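Local coordinates for protein M157 (Murid herpesvirus 1, PDB 2NYK) that acts as a viral MHC class I-like ligand for Ly49 receptors of natural killer cells, at residues A[202-207]-A[227-232]; A[92-97]-A[116-121]; A[103-108]-A[159-164]; A[24-29]-A[36-41]. The protein carries 1 engineered substitution. One frame throughout, in Å; residues are numbered along the deposited sequence.

Contact 1 of 4, residues A[202-207]-A[227-232]; sequences VPFTVE and QILTVK
Leu229 and Phe204 meet tip to tip, the leucine's CD2 forming a bump that sits over one face of the phenylalanine ring, 4.1 Å from the centroid, in a CH-pi contact. The companion methyl CD1 reaches the ring's outermost atom, lying 3.8 Å from Phe204 CZ. Phe204 CG stands between its own backbone N and carbonyl carbon (chi1 67°), which sets CG, and the ring it carries, on the side of Leu229. Val206 CG2 fills the notch beside the ring, lying in plane at its edge and 3.9 Å from Leu229 CB. The strand axes pass 7.2 Å apart at 21°, and each strand hydrogen-bonds to other partners, 204-208 to 241-245 and 227-233 to 192-198. This is face-to-face packing of the two layers of an immunoglobulin-like sandwich, consistent with the alpha3-type domain of MHC class I relatives. Further along, Val206 CG1 and Val231 CG1 press together at 3.5 Å, tighter than usual carbon contact. Polar groups meet at the other end. Gln227, extended beyond CG, slides past the ring in the opposite direction and sends NE2 to Val202 O at 2.8 Å, approaching from 56° above the carbonyl plane. NE2 also bonds Ser200 O, and OE1 takes a bond from Arg45. A water donating to Gln227 OE1 at 2.6 Å accepts from Phe204 N, linking amide and strand.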
# COMPACT_ATOMS: atom_id res chain seq x y z
N VAL A 202 2.17 -3.52 -4.75
CA VAL A 202 1.13 -4.53 -4.93
C VAL A 202 1.45 -5.74 -4.05
O VAL A 202 2.59 -6.23 -4.06
CB VAL A 202 1.01 -4.94 -6.44
CG1 VAL A 202 0.14 -6.15 -6.58
CG2 VAL A 202 0.43 -3.77 -7.27
N PRO A 203 0.48 -6.19 -3.23
CA PRO A 203 0.74 -7.37 -2.43
C PRO A 203 0.98 -8.66 -3.21
O PRO A 203 0.45 -8.86 -4.31
CB PRO A 203 -0.50 -7.45 -1.52
CG PRO A 203 -0.99 -6.04 -1.45
CD PRO A 203 -0.81 -5.58 -2.87
N PHE A 204 1.81 -9.53 -2.66
CA PHE A 204 2.05 -10.83 -3.30
C PHE A 204 2.52 -11.82 -2.25
O PHE A 204 2.92 -11.40 -1.15
CB PHE A 204 3.08 -10.70 -4.44
CG PHE A 204 4.47 -10.35 -3.98
CD1 PHE A 204 5.39 -11.35 -3.66
CD2 PHE A 204 4.86 -9.01 -3.86
CE1 PHE A 204 6.68 -11.01 -3.20
CE2 PHE A 204 6.15 -8.66 -3.41
CZ PHE A 204 7.05 -9.64 -3.10
N THR A 205 2.47 -13.12 -2.56
CA THR A 205 2.94 -14.13 -1.60
C THR A 205 3.97 -15.04 -2.25
O THR A 205 3.99 -15.19 -3.47
CB THR A 205 1.78 -15.01 -1.02
OG1 THR A 205 1.19 -15.78 -2.07
CG2 THR A 205 0.72 -14.16 -0.38
N VAL A 206 4.85 -15.60 -1.43
CA VAL A 206 5.92 -16.48 -1.89
C VAL A 206 5.79 -17.81 -1.14
O VAL A 206 5.70 -17.84 0.11
CB VAL A 206 7.31 -15.88 -1.65
CG1 VAL A 206 8.41 -16.78 -2.25
CG2 VAL A 206 7.39 -14.51 -2.25
N GLU A 207 5.74 -18.90 -1.90
CA GLU A 207 5.58 -20.24 -1.34
C GLU A 207 6.55 -21.21 -1.99
O GLU A 207 6.72 -21.19 -3.22
CB GLU A 207 4.15 -20.74 -1.57
CG GLU A 207 3.09 -19.87 -0.94
CD GLU A 207 1.70 -20.16 -1.48
OE1 GLU A 207 1.56 -20.38 -2.71
OE2 GLU A 207 0.74 -20.14 -0.66
N GLN A 227 9.45 -4.24 -1.83
CA GLN A 227 9.09 -5.31 -0.91
C GLN A 227 10.04 -6.45 -1.12
O GLN A 227 10.34 -6.82 -2.26
CB GLN A 227 7.69 -5.81 -1.20
CG GLN A 227 6.59 -4.77 -1.20
CD GLN A 227 5.28 -5.43 -1.47
OE1 GLN A 227 4.81 -6.27 -0.69
NE2 GLN A 227 4.70 -5.13 -2.63
N ILE A 228 10.52 -7.01 -0.02
CA ILE A 228 11.40 -8.15 -0.11
C ILE A 228 10.81 -9.24 0.77
O ILE A 228 10.77 -9.12 2.01
CB ILE A 228 12.86 -7.81 0.28
CG1 ILE A 228 13.39 -6.66 -0.61
CG2 ILE A 228 13.74 -9.07 0.22
CD1 ILE A 228 14.81 -6.21 -0.29
N LEU A 229 10.32 -10.29 0.11
CA LEU A 229 9.73 -11.42 0.82
C LEU A 229 10.62 -12.65 0.69
O LEU A 229 10.95 -13.09 -0.42
CB LEU A 229 8.30 -11.70 0.31
CG LEU A 229 7.14 -10.88 0.90
CD1 LEU A 229 7.24 -9.34 0.65
CD2 LEU A 229 5.83 -11.42 0.33
N THR A 230 11.03 -13.17 1.84
CA THR A 230 11.96 -14.29 1.91
C THR A 230 11.27 -15.48 2.58
O THR A 230 10.62 -15.31 3.61
CB THR A 230 13.22 -13.92 2.73
OG1 THR A 230 13.83 -12.74 2.21
CG2 THR A 230 14.24 -15.07 2.76
N VAL A 231 11.40 -16.66 1.98
CA VAL A 231 10.89 -17.90 2.55
C VAL A 231 12.04 -18.90 2.57
O VAL A 231 12.62 -19.24 1.52
CB VAL A 231 9.66 -18.48 1.78
CG1 VAL A 231 9.94 -18.59 0.32
CG2 VAL A 231 9.28 -19.87 2.32
N LYS A 232 12.39 -19.33 3.78
CA LYS A 232 13.39 -20.38 3.93
C LYS A 232 12.84 -21.54 4.71
O LYS A 232 12.07 -21.38 5.67
CB LYS A 232 14.71 -19.86 4.50
CG LYS A 232 14.65 -19.13 5.81
CD LYS A 232 15.93 -18.27 5.95
CE LYS A 232 16.01 -17.74 7.41
NZ LYS A 232 17.22 -16.82 7.50
O HOH W 1 3.51 -8.48 -0.43

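Contact 2 of 4, residues A[92-97]-A[116-121]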
# COMPACT_ATOMS: atom_id res chain seq x y z
N TRP A 92 -11.54 7.55 26.85
CA TRP A 92 -10.56 7.03 27.80
C TRP A 92 -10.55 5.50 27.89
O TRP A 92 -9.59 4.92 28.40
CB TRP A 92 -10.75 7.63 29.20
CG TRP A 92 -10.34 9.07 29.31
CD1 TRP A 92 -9.07 9.55 29.48
CD2 TRP A 92 -11.21 10.21 29.29
NE1 TRP A 92 -9.09 10.93 29.55
CE2 TRP A 92 -10.39 11.36 29.44
CE3 TRP A 92 -12.60 10.38 29.16
CZ2 TRP A 92 -10.91 12.66 29.46
CZ3 TRP A 92 -13.12 11.66 29.17
CH2 TRP A 92 -12.28 12.79 29.33
N ASP A 93 -11.60 4.86 27.39
CA ASP A 93 -11.67 3.40 27.34
C ASP A 93 -10.84 2.82 26.18
O ASP A 93 -10.99 1.66 25.80
CB ASP A 93 -13.12 2.91 27.29
CG ASP A 93 -13.96 3.64 26.23
OD1 ASP A 93 -13.41 4.01 25.12
OD2 ASP A 93 -15.20 3.85 26.51
N THR A 94 -9.96 3.65 25.62
CA THR A 94 -9.07 3.25 24.53
C THR A 94 -7.70 3.93 24.64
O THR A 94 -7.60 5.10 25.00
CB THR A 94 -9.71 3.48 23.11
OG1 THR A 94 -8.94 2.80 22.12
CG2 THR A 94 -9.81 4.96 22.75
N GLN A 95 -6.66 3.17 24.33
CA GLN A 95 -5.30 3.68 24.32
C GLN A 95 -4.89 4.16 22.94
O GLN A 95 -3.85 4.80 22.78
CB GLN A 95 -4.33 2.60 24.81
CG GLN A 95 -4.41 2.34 26.31
CD GLN A 95 -4.17 3.59 27.14
OE1 GLN A 95 -3.08 4.18 27.11
NE2 GLN A 95 -5.19 4.01 27.88
N ARG A 96 -5.71 3.83 21.93
CA ARG A 96 -5.42 4.22 20.56
C ARG A 96 -6.67 4.35 19.69
O ARG A 96 -7.71 3.76 19.97
CB ARG A 96 -4.41 3.26 19.92
CG ARG A 96 -4.84 1.81 19.94
CD ARG A 96 -3.63 0.86 20.11
NE ARG A 96 -2.52 1.18 19.20
CZ ARG A 96 -2.58 1.10 17.87
NH1 ARG A 96 -3.70 0.71 17.26
NH2 ARG A 96 -1.51 1.41 17.14
N ILE A 97 -6.54 5.13 18.63
CA ILE A 97 -7.63 5.27 17.66
C ILE A 97 -7.04 5.35 16.25
O ILE A 97 -6.02 5.99 16.02
CB ILE A 97 -8.51 6.50 17.95
CG1 ILE A 97 -9.69 6.57 16.98
CG2 ILE A 97 -7.67 7.79 17.89
CD1 ILE A 97 -10.74 7.59 17.37
N HIS A 116 -13.25 3.46 11.46
CA HIS A 116 -12.72 3.96 12.71
C HIS A 116 -12.54 2.76 13.62
O HIS A 116 -13.41 1.89 13.67
CB HIS A 116 -13.70 4.94 13.36
CG HIS A 116 -13.77 6.27 12.68
ND1 HIS A 116 -14.57 6.50 11.58
CD2 HIS A 116 -13.16 7.45 12.95
CE1 HIS A 116 -14.43 7.76 11.19
NE2 HIS A 116 -13.58 8.35 12.01
N THR A 117 -11.41 2.70 14.33
CA THR A 117 -11.14 1.58 15.23
C THR A 117 -10.55 2.08 16.54
O THR A 117 -9.61 2.90 16.55
CB THR A 117 -10.16 0.57 14.61
OG1 THR A 117 -10.69 0.10 13.38
CG2 THR A 117 -9.96 -0.61 15.55
N THR A 118 -11.13 1.59 17.63
CA THR A 118 -10.62 1.80 18.97
C THR A 118 -10.48 0.42 19.63
O THR A 118 -10.87 -0.59 19.05
CB THR A 118 -11.54 2.70 19.82
OG1 THR A 118 -12.76 2.01 20.11
CG2 THR A 118 -11.86 4.01 19.09
N ASP A 119 -9.92 0.39 20.84
CA ASP A 119 -9.72 -0.86 21.57
C ASP A 119 -10.97 -1.73 21.63
O ASP A 119 -10.92 -2.93 21.35
CB ASP A 119 -9.21 -0.58 22.98
CG ASP A 119 -7.82 0.04 22.99
OD1 ASP A 119 -7.48 0.68 24.00
OD2 ASP A 119 -7.07 -0.11 21.99
N THR A 120 -12.11 -1.11 21.96
CA THR A 120 -13.36 -1.85 22.12
C THR A 120 -14.42 -1.62 21.02
O THR A 120 -15.47 -2.28 21.03
CB THR A 120 -14.01 -1.54 23.48
OG1 THR A 120 -14.28 -0.13 23.57
CG2 THR A 120 -13.08 -1.96 24.62
N VAL A 121 -14.16 -0.69 20.10
CA VAL A 121 -15.19 -0.33 19.11
C VAL A 121 -14.66 -0.24 17.68
O VAL A 121 -13.61 0.35 17.42
CB VAL A 121 -15.94 0.99 19.47
CG1 VAL A 121 -17.07 1.26 18.49
CG2 VAL A 121 -16.49 0.92 20.89
O HOH W 2 -12.64 1.76 23.31
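Thr94 turns OG1 anti to its backbone N (chi1 -167°), while Asp119 holds CG beside its own N (chi1 -66°); these rotations bring hydroxyl and carboxylate into an interlocked set of bonds. The site is the open end of the beta hairpin 96-106/109-118, where the chain enters the first strand and leaves the second. Thr94 OG1 works in both directions: it accepts the amide of Asp119 at 2.9 Å from N, almost straight at 174°, and donates to Arg96 O at 2.7 Å. Asp119 returns the grip through OD1, which takes the Gln95 N-H at 2.6 Å between N and OD1, the donor standing above the carboxylate plane. The hydroxyl thus takes the amide of Asp119 itself and the carboxylate that of the residue after Thr94, tying the segment before one strand to the segment after its neighbour. Arg96 crosses the carboxylate at about a right angle with its aliphatic part, CG lying 3.6 Å from Asp119 OD2, and the charged groups themselves do not touch. Ile97 and Thr118 lie side by side, pointing the same way, CG1 of the isoleucine 4.0 Å from CG2 of the threonine. Helix 71-90 packs on Ile97 through Leu83 and Leu87. Beyond Thr118, one water gathers three side chains, donating to Asp93 OD1, hydrogen-bonding Thr118 OG1, and lying 2.5 Å from Thr120 OG1.

Contact 3 of 4, residues A[103-108]-A[159-164]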
# COMPACT_ATOMS: atom_id res chain seq x y z
N CYS A 103 -10.82 4.94 -0.60
CA CYS A 103 -11.54 5.69 -1.63
C CYS A 103 -11.30 5.18 -3.05
O CYS A 103 -10.15 4.92 -3.44
CB CYS A 103 -11.16 7.17 -1.56
SG CYS A 103 -11.48 7.94 0.03
N LEU A 104 -12.38 5.05 -3.81
CA LEU A 104 -12.32 4.68 -5.20
C LEU A 104 -12.52 5.93 -6.04
O LEU A 104 -13.51 6.63 -5.88
CB LEU A 104 -13.43 3.68 -5.53
CG LEU A 104 -13.71 3.30 -7.00
CD1 LEU A 104 -12.53 2.61 -7.68
CD2 LEU A 104 -14.96 2.42 -7.08
N PHE A 105 -11.58 6.19 -6.94
CA PHE A 105 -11.66 7.34 -7.83
C PHE A 105 -12.15 6.88 -9.18
O PHE A 105 -11.39 6.33 -9.97
CB PHE A 105 -10.30 8.05 -7.95
CG PHE A 105 -9.82 8.64 -6.67
CD1 PHE A 105 -10.44 9.74 -6.12
CD2 PHE A 105 -8.75 8.09 -5.99
CE1 PHE A 105 -10.01 10.30 -4.92
CE2 PHE A 105 -8.31 8.64 -4.77
CZ PHE A 105 -8.94 9.75 -4.24
N LEU A 106 -13.44 7.10 -9.43
CA LEU A 106 -14.10 6.67 -10.66
C LEU A 106 -14.53 7.91 -11.47
O LEU A 106 -15.40 8.66 -11.03
CB LEU A 106 -15.31 5.78 -10.33
CG LEU A 106 -16.02 5.08 -11.49
CD1 LEU A 106 -15.05 4.23 -12.31
CD2 LEU A 106 -17.19 4.23 -10.98
N GLY A 107 -13.92 8.11 -12.63
CA GLY A 107 -14.09 9.38 -13.35
C GLY A 107 -13.62 10.46 -12.42
O GLY A 107 -12.49 10.41 -11.91
N PHE A 108 -14.48 11.44 -12.17
CA PHE A 108 -14.17 12.45 -11.15
C PHE A 108 -15.08 12.32 -9.93
O PHE A 108 -15.28 13.28 -9.19
CB PHE A 108 -14.22 13.87 -11.74
CG PHE A 108 -13.07 14.19 -12.69
CD1 PHE A 108 -11.83 13.55 -12.57
CD2 PHE A 108 -13.22 15.16 -13.67
CE1 PHE A 108 -10.77 13.88 -13.42
CE2 PHE A 108 -12.18 15.49 -14.52
CZ PHE A 108 -10.96 14.84 -14.40
N GLU A 159 -7.47 17.09 -8.90
CA GLU A 159 -6.10 17.36 -8.51
C GLU A 159 -5.38 16.07 -8.08
O GLU A 159 -4.25 15.83 -8.48
CB GLU A 159 -6.04 18.41 -7.39
CG GLU A 159 -4.66 18.98 -7.21
CD GLU A 159 -4.53 19.91 -6.02
OE1 GLU A 159 -5.55 20.52 -5.59
OE2 GLU A 159 -3.39 20.05 -5.53
N ILE A 160 -6.04 15.27 -7.24
CA ILE A 160 -5.46 14.00 -6.74
C ILE A 160 -5.13 13.04 -7.88
O ILE A 160 -4.01 12.53 -7.97
CB ILE A 160 -6.36 13.33 -5.68
CG1 ILE A 160 -6.56 14.28 -4.46
CG2 ILE A 160 -5.73 12.04 -5.20
CD1 ILE A 160 -7.73 13.86 -3.51
N LYS A 161 -6.11 12.79 -8.75
CA LYS A 161 -5.91 11.93 -9.92
C LYS A 161 -4.80 12.44 -10.82
O LYS A 161 -3.93 11.67 -11.24
CB LYS A 161 -7.22 11.79 -10.70
CG LYS A 161 -8.34 11.07 -9.93
CD LYS A 161 -9.48 10.63 -10.86
CE LYS A 161 -9.19 9.27 -11.52
NZ LYS A 161 -10.24 8.97 -12.55
N ASN A 162 -4.78 13.75 -11.05
CA ASN A 162 -3.72 14.36 -11.87
C ASN A 162 -2.33 14.14 -11.26
O ASN A 162 -1.38 13.80 -11.96
CB ASN A 162 -3.99 15.85 -12.10
CG ASN A 162 -2.86 16.55 -12.85
OD1 ASN A 162 -2.01 17.19 -12.23
ND2 ASN A 162 -2.84 16.42 -14.17
N ARG A 163 -2.25 14.31 -9.95
CA ARG A 163 -1.01 14.13 -9.19
C ARG A 163 -0.52 12.68 -9.14
O ARG A 163 0.69 12.43 -9.19
CB ARG A 163 -1.19 14.65 -7.76
CG ARG A 163 -1.10 16.12 -7.64
CD ARG A 163 -1.69 16.65 -6.31
NE ARG A 163 -1.04 16.11 -5.12
CZ ARG A 163 0.27 16.17 -4.89
NH1 ARG A 163 1.09 16.74 -5.77
NH2 ARG A 163 0.77 15.65 -3.78
N TRP A 164 -1.46 11.73 -9.05
CA TRP A 164 -1.11 10.32 -8.79
C TRP A 164 -1.21 9.34 -9.94
O TRP A 164 -0.63 8.26 -9.88
CB TRP A 164 -1.94 9.79 -7.61
CG TRP A 164 -1.47 10.41 -6.31
CD1 TRP A 164 -1.88 11.60 -5.76
CD2 TRP A 164 -0.51 9.86 -5.43
NE1 TRP A 164 -1.22 11.81 -4.57
CE2 TRP A 164 -0.36 10.76 -4.36
CE3 TRP A 164 0.24 8.67 -5.43
CZ2 TRP A 164 0.51 10.51 -3.29
CZ3 TRP A 164 1.12 8.44 -4.40
CH2 TRP A 164 1.25 9.35 -3.34
O HOH W 3 -11.72 6.63 -13.54
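Lys161 reaches from its helix to the carbonyl of Gly107 and bonds it through NZ, 2.7 Å from Gly107 O, in the carbonyl plane and on a lone pair. The chain first runs nearly straight, with CD anti to CA (chi2 -165°), then bends at chi3 (84°), which swings CE beside Phe105, 3.9 Å from that residue's CB. CD lies at the edge of the Phe108 ring, near its plane and 4.1 Å from CD1. Gly107 has a positive phi (59°) in the turn between strands 96-106 and 109-118, and its backbone is read twice: a water accepts from Gly107 N at 2.8 Å and from Lys161 NZ at 2.9 Å. Helix 157-173 here lies against the antiparallel sheet, as the alpha2-type helix does on the platform of an MHC class I fold, and the lysine fixes it to the end of the hairpin. Two further carbonyls, Asp16 O and Phe19 O, accept from NZ, so four oxygens lie around this buried ammonium, which has three protons to share among them; their dipoles would be expected to favour its charged form. The Phe105 ring crosses Ile160 at about a right angle, with CZ 4.1 Å from Ile160 CG2. Phe21 and Met23 of the neighbouring strand also pack on Phe105, and Phe17 meets the Phe108 ring edge-to-face.

Contact 4 of 4, residues A[24-29]-A[36-41]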
# COMPACT_ATOMS: atom_id res chain seq x y z
N GLU A 24 -5.92 4.92 -0.18
CA GLU A 24 -6.31 4.64 1.20
C GLU A 24 -5.51 5.56 2.07
O GLU A 24 -4.28 5.54 2.03
CB GLU A 24 -6.03 3.17 1.54
CG GLU A 24 -6.79 2.11 0.64
CD GLU A 24 -6.22 1.95 -0.78
OE1 GLU A 24 -4.99 1.93 -0.97
OE2 GLU A 24 -7.02 1.84 -1.74
N PHE A 25 -6.21 6.38 2.84
CA PHE A 25 -5.59 7.33 3.75
C PHE A 25 -5.81 6.79 5.14
O PHE A 25 -6.96 6.48 5.51
CB PHE A 25 -6.28 8.69 3.65
CG PHE A 25 -6.29 9.29 2.28
CD1 PHE A 25 -5.23 10.09 1.86
CD2 PHE A 25 -7.37 9.06 1.42
CE1 PHE A 25 -5.23 10.65 0.59
CE2 PHE A 25 -7.40 9.60 0.16
CZ PHE A 25 -6.34 10.43 -0.26
N GLU A 26 -4.74 6.64 5.92
CA GLU A 26 -4.91 6.08 7.25
C GLU A 26 -4.14 6.88 8.30
O GLU A 26 -3.00 7.29 8.08
CB GLU A 26 -4.45 4.62 7.26
CG GLU A 26 -4.52 3.94 8.62
CD GLU A 26 -4.38 2.43 8.50
OE1 GLU A 26 -4.15 1.76 9.52
OE2 GLU A 26 -4.50 1.90 7.39
N VAL A 27 -4.76 7.09 9.46
CA VAL A 27 -4.08 7.78 10.55
C VAL A 27 -4.34 7.03 11.84
O VAL A 27 -5.48 6.65 12.13
CB VAL A 27 -4.56 9.26 10.72
CG1 VAL A 27 -3.84 9.92 11.89
CG2 VAL A 27 -4.31 10.06 9.44
N THR A 28 -3.27 6.83 12.60
CA THR A 28 -3.34 6.19 13.90
C THR A 28 -2.77 7.14 14.94
O THR A 28 -1.71 7.74 14.73
CB THR A 28 -2.56 4.86 13.91
OG1 THR A 28 -3.12 3.97 12.93
CG2 THR A 28 -2.64 4.21 15.27
N VAL A 29 -3.50 7.31 16.03
CA VAL A 29 -3.05 8.11 17.17
C VAL A 29 -3.12 7.22 18.43
O VAL A 29 -4.11 6.55 18.67
CB VAL A 29 -3.93 9.38 17.32
CG1 VAL A 29 -3.72 10.02 18.67
CG2 VAL A 29 -3.63 10.38 16.21
N LYS A 36 0.92 7.90 13.38
CA LYS A 36 1.37 7.51 12.07
C LYS A 36 0.30 7.87 11.04
O LYS A 36 -0.88 7.62 11.26
CB LYS A 36 1.68 6.00 12.03
CG LYS A 36 2.28 5.53 10.70
CD LYS A 36 2.49 4.01 10.68
CE LYS A 36 3.84 3.62 11.31
NZ LYS A 36 4.10 2.13 11.34
N ARG A 37 0.75 8.44 9.93
CA ARG A 37 -0.11 8.79 8.80
C ARG A 37 0.47 8.11 7.58
O ARG A 37 1.68 8.14 7.36
CB ARG A 37 -0.09 10.31 8.56
CG ARG A 37 -0.81 11.12 9.62
CD ARG A 37 -0.31 12.56 9.58
NE ARG A 37 1.00 12.70 10.21
CZ ARG A 37 1.82 13.73 10.05
NH1 ARG A 37 1.51 14.74 9.23
NH2 ARG A 37 2.97 13.75 10.72
N THR A 38 -0.40 7.51 6.76
CA THR A 38 0.06 6.79 5.57
C THR A 38 -0.87 6.96 4.38
O THR A 38 -2.07 7.24 4.53
CB THR A 38 0.23 5.26 5.81
OG1 THR A 38 -1.05 4.67 6.06
CG2 THR A 38 1.16 4.97 6.97
N ILE A 39 -0.31 6.79 3.20
CA ILE A 39 -1.09 6.79 1.97
C ILE A 39 -0.68 5.54 1.22
O ILE A 39 0.51 5.27 1.08
CB ILE A 39 -0.81 8.02 1.09
CG1 ILE A 39 -1.17 9.33 1.81
CG2 ILE A 39 -1.61 7.93 -0.25
CD1 ILE A 39 -0.71 10.52 1.02
N SER A 40 -1.68 4.81 0.73
CA SER A 40 -1.47 3.63 -0.10
C SER A 40 -2.34 3.85 -1.32
O SER A 40 -3.25 4.69 -1.30
CB SER A 40 -1.95 2.38 0.64
OG SER A 40 -1.46 2.40 2.00
N VAL A 41 -2.09 3.09 -2.38
CA VAL A 41 -2.91 3.19 -3.56
C VAL A 41 -3.24 1.79 -3.99
O VAL A 41 -2.45 0.87 -3.76
CB VAL A 41 -2.22 3.92 -4.74
CG1 VAL A 41 -1.85 5.37 -4.35
CG2 VAL A 41 -0.98 3.15 -5.19
O HOH W 4 -2.56 3.99 4.03
O HOH W 5 -1.23 5.19 9.63
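Glu24, Glu26 and Thr28 each exchange a pair of backbone hydrogen bonds with Ser40, Thr38 and Lys36, six in all, in two strands 4.8 Å apart at closest axis approach and 171° from parallel. They form the beta hairpin 21-30/35-41 within the antiparallel floor of the MHC-like platform. Between these pairs fall the non-hydrogen-bonded ones, Phe25 with Ile39 and Val27 with Arg37. In both, the side chains lie side by side and point the same way: Phe25 CD1 is 4.1 Å from Ile39 CG1, and Val27 CG2 is 3.7 Å from Arg37 CG. That face meets helix 71-90, through Phe75 on Phe25 and Leu76 on Val27, while the Arg37 guanidinium makes a cation-pi contact with Trp50. The opposite face is polar. Thr38 OG1 touches Glu26 CB at 3.6 Å, and a water donates to Glu24 O while hydrogen-bonding Thr38 OG1, at 2.6 Å, and Ser40 OG. Farther out, Glu26 OE2 forms a salt bridge with Arg100 of the adjoining strand. Glu24 bends at chi2 (75°), and its carboxylate comes toward strand 35-41, held by Thr22 OG1 at OE2 and by a weak bond from Asn43 N at OE1. OE1 also lies 3.3 Å from Ser40 O, two acceptors facing each other without a bond. In this buried setting the opposed oxygens could raise the carboxylate's affinity for a proton, an effect that its donors would partly offset.

Contacts 2, 3 and 4 share one antiparallel sheet with its helices, whereas contact 1 lies in the immunoglobulin-like sandwich. Contact 4 lies between contacts 2 and 3 in the platform: its centre is about 17 Å from the centres of both, and it touches each. Ile97 N of contact 2 lies 2.8 Å from Val29 O of contact 4, a probable hydrogen bond, and Trp164 CE3 of contact 3 packs 4.1 Å from Val41 CG1. Contacts 2 and 3 use opposite ends of strand 96-106, their centres about 31 Å apart. Contact 1 comes within about 6 Å of contact 4 between nearest atoms, without touching; Val202's side chain is about 9 Å from a glycan fucose.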